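Local coordinates for lipolytic protein G-D-S-L family (Veillonella parvula DSM 2008, PDB 4RW0) that probably hydrolyses ester bonds of lipids or other acylated substrates, as a member of the GDSL family of SGNH hydrolases, at residues 164-168 with 169-173. Numbering follows the deposited sequence.
Sequences VHPNE and RGYRL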
ATOM      1  N   VAL A 164      14.168   3.511   2.216  1.00 23.68           N
ATOM      2  CA  VAL A 164      12.848   2.909   1.938  1.00 23.57           C
ATOM      3  C   VAL A 164      12.146   3.316   0.637  1.00 20.88           C
ATOM      4  O   VAL A 164      11.327   2.571   0.093  1.00 20.97           O
ATOM      5  CB  VAL A 164      11.822   3.142   3.093  1.00 27.19           C
ATOM      6  CG1 VAL A 164      12.302   2.434   4.345  1.00 28.91           C
ATOM      7  CG2 VAL A 164      11.587   4.626   3.374  1.00 27.87           C
ATOM      8  N   HIS A 165      12.443   4.497   0.151  1.00 20.99           N
ATOM      9  CA  HIS A 165      11.682   5.031  -0.997  1.00 21.38           C
ATOM     10  C   HIS A 165      12.110   4.460  -2.326  1.00 20.69           C
ATOM     11  O   HIS A 165      13.304   4.505  -2.655  1.00 19.02           O
ATOM     12  CB  HIS A 165      11.775   6.549  -1.043  1.00 22.58           C
ATOM     13  CG  HIS A 165      10.991   7.187   0.044  1.00 25.05           C
ATOM     14  ND1 HIS A 165      11.575   7.951   1.018  1.00 28.27           N
ATOM     15  CD2 HIS A 165       9.682   7.090   0.367  1.00 30.12           C
ATOM     16  CE1 HIS A 165      10.653   8.315   1.897  1.00 28.67           C
ATOM     17  NE2 HIS A 165       9.505   7.800   1.524  1.00 29.99           N
ATOM     18  N   PRO A 166      11.143   3.936  -3.078  1.00 18.46           N
ATOM     19  CA  PRO A 166      11.434   3.547  -4.426  1.00 19.74           C
ATOM     20  C   PRO A 166      11.898   4.719  -5.273  1.00 19.98           C
ATOM     21  O   PRO A 166      11.540   5.879  -5.001  1.00 19.82           O
ATOM     22  CB  PRO A 166      10.103   2.960  -4.927  1.00 20.93           C
ATOM     23  CG  PRO A 166       9.341   2.591  -3.674  1.00 22.57           C
ATOM     24  CD  PRO A 166       9.729   3.678  -2.701  1.00 20.15           C
ATOM     25  N   ASN A 167      12.741   4.465  -6.271  1.00 19.30           N
ATOM     26  CA  ASN A 167      12.962   5.441  -7.342  1.00 17.71           C
ATOM     27  C   ASN A 167      11.901   5.196  -8.459  1.00 16.71           C
ATOM     28  O   ASN A 167      11.057   4.360  -8.298  1.00 15.90           O
ATOM     29  CB  ASN A 167      14.410   5.359  -7.864  1.00 18.14           C
ATOM     30  CG  ASN A 167      14.689   4.054  -8.548  1.00 19.52           C
ATOM     31  OD1 ASN A 167      13.784   3.370  -9.051  1.00 19.76           O
ATOM     32  ND2 ASN A 167      15.963   3.696  -8.606  1.00 21.74           N
ATOM     33  N   GLU A 168      11.982   5.913  -9.596  1.00 17.72           N
ATOM     34  CA  GLU A 168      10.990   5.786 -10.679  1.00 16.78           C
ATOM     35  C   GLU A 168      10.889   4.392 -11.200  1.00 18.30           C
ATOM     36  O   GLU A 168       9.819   3.950 -11.572  1.00 16.48           O
ATOM     37  CB  GLU A 168      11.317   6.712 -11.841  1.00 17.30           C
ATOM     38  CG  GLU A 168      10.872   8.182 -11.643  1.00 17.55           C
ATOM     39  CD  GLU A 168      10.998   9.028 -12.909  1.00 20.33           C
ATOM     40  OE1 GLU A 168      10.607   8.578 -14.043  1.00 22.01           O
ATOM     41  OE2 GLU A 168      11.437  10.203 -12.800  1.00 25.90           O
ATOM     42  N   ARG A 169      12.011   3.661 -11.268  1.00 16.95           N
ATOM     43  CA  ARG A 169      11.943   2.273 -11.755  1.00 16.69           C
ATOM     44  C   ARG A 169      11.180   1.420 -10.792  1.00 16.27           C
ATOM     45  O   ARG A 169      10.380   0.595 -11.187  1.00 17.76           O
ATOM     46  CB  ARG A 169      13.370   1.694 -12.030  1.00 18.98           C
ATOM     47  CG  ARG A 169      13.327   0.204 -12.452  1.00 20.04           C
ATOM     48  CD  ARG A 169      14.687  -0.428 -12.763  1.00 21.12           C
ATOM     49  NE  ARG A 169      15.282   0.152 -13.949  1.00 21.08           N
ATOM     50  CZ  ARG A 169      16.173   1.069 -13.970  1.00 21.24           C
ATOM     51  NH1 ARG A 169      16.692   1.554 -12.863  1.00 27.49           N
ATOM     52  NH2 ARG A 169      16.580   1.523 -15.151  1.00 24.72           N
ATOM     53  N   GLY A 170      11.431   1.622  -9.514  1.00 17.53           N
ATOM     54  CA  GLY A 170      10.745   0.852  -8.488  1.00 18.54           C
ATOM     55  C   GLY A 170       9.253   1.126  -8.518  1.00 17.42           C
ATOM     56  O   GLY A 170       8.474   0.244  -8.376  1.00 18.04           O
ATOM     57  N   TYR A 171       8.873   2.393  -8.761  1.00 16.03           N
ATOM     58  CA  TYR A 171       7.420   2.713  -8.878  1.00 15.18           C
ATOM     59  C   TYR A 171       6.790   2.093 -10.128  1.00 15.95           C
ATOM     60  O   TYR A 171       5.635   1.630 -10.075  1.00 15.82           O
ATOM     61  CB  TYR A 171       7.216   4.213  -8.834  1.00 16.65           C
ATOM     62  CG  TYR A 171       7.283   4.841  -7.433  1.00 17.78           C
ATOM     63  CD1 TYR A 171       6.501   4.336  -6.445  1.00 21.27           C
ATOM     64  CD2 TYR A 171       8.102   5.911  -7.131  1.00 17.14           C
ATOM     65  CE1 TYR A 171       6.559   4.846  -5.156  1.00 23.14           C
ATOM     66  CE2 TYR A 171       8.153   6.496  -5.840  1.00 19.28           C
ATOM     67  CZ  TYR A 171       7.360   5.942  -4.858  1.00 21.73           C
ATOM     68  OH  TYR A 171       7.272   6.425  -3.564  1.00 23.39           O
ATOM     69  N   ARG A 172       7.539   1.999 -11.264  1.00 16.21           N
ATOM     70  CA  ARG A 172       6.964   1.335 -12.432  1.00 16.67           C
ATOM     71  C   ARG A 172       6.702  -0.146 -12.138  1.00 18.01           C
ATOM     72  O   ARG A 172       5.601  -0.657 -12.435  1.00 18.77           O
ATOM     73  CB  ARG A 172       7.844   1.472 -13.673  1.00 17.48           C
ATOM     74  CG  ARG A 172       7.997   2.867 -14.185  1.00 18.91           C
ATOM     75  CD  ARG A 172       8.548   2.856 -15.622  1.00 21.32           C
ATOM     76  NE  ARG A 172       9.905   2.319 -15.666  1.00 20.74           N
ATOM     77  CZ  ARG A 172      11.013   2.979 -15.430  1.00 20.89           C
ATOM     78  NH1 ARG A 172      11.023   4.291 -15.207  1.00 19.74           N
ATOM     79  NH2 ARG A 172      12.180   2.343 -15.534  1.00 20.90           N
ATOM     80  N   LEU A 173       7.681  -0.833 -11.528  1.00 18.87           N
ATOM     81  CA  LEU A 173       7.525  -2.249 -11.232  1.00 18.93           C
ATOM     82  C   LEU A 173       6.351  -2.494 -10.261  1.00 20.40           C
ATOM     83  O   LEU A 173       5.596  -3.440 -10.403  1.00 19.17           O
ATOM     84  CB  LEU A 173       8.809  -2.832 -10.663  1.00 20.83           C
ATOM     85  CG  LEU A 173      10.005  -2.870 -11.659  1.00 24.33           C
ATOM     86  CD1 LEU A 173      11.295  -3.395 -11.022  1.00 25.86           C
ATOM     87  CD2 LEU A 173       9.684  -3.694 -12.883  1.00 24.30           C
TER
HETATM   88  O   HOH W   1       8.828   6.409 -14.652  1.00 20.11           O
HETATM   89  O   HOH W   2      12.335   6.989 -15.492  1.00 21.54           O
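The carboxamide oxygen OD1 of Asn-167 takes two backbone N-H groups at once, Gly-170 N at 3.0 Å and, more weakly, Arg-169 N at 2.9 Å from OD1. This is an asparagine N-cap starting helix 168-182, the last of the SGNH-hydrolase fold. Two residues earlier, His-165 NE2 bonds Ser-12 OG, consistent with the family's catalytic serine-histidine pair. With CG held between the backbone N and the carbonyl carbon (chi1 66°), the short side chain folds back over the first turn, where amides lack a preceding turn's carbonyl; its ND2 turns to the carbonyl of Ile-158. Backbone bonding follows at once, Tyr-171 N donating to Asn-167 O at 3.0 Å.

Just before the cap, Pro-166 crosses one face of Tyr-171 at about a right angle, a CH-pi contact with CB 3.9 Å from the ring centroid and almost on the normal. The flat phenol suits this place, offering a broad face to proline and its OH to Tyr-17 O. A leucine in place of Tyr-171 would probably cost Pro-166 its aromatic partner and leave the Tyr-17 carbonyl without this donor.

One turn apart, Glu-168 OE1, salt-bridged to Arg-23, and Arg-172 NH1 are 4.5 Å apart, too far to pair directly, and two waters bridge them. One accepts from Arg-172 NH1 at 3.1 Å and donates to Glu-168 OE1 at 2.9 Å; the other holds NH1 weakly.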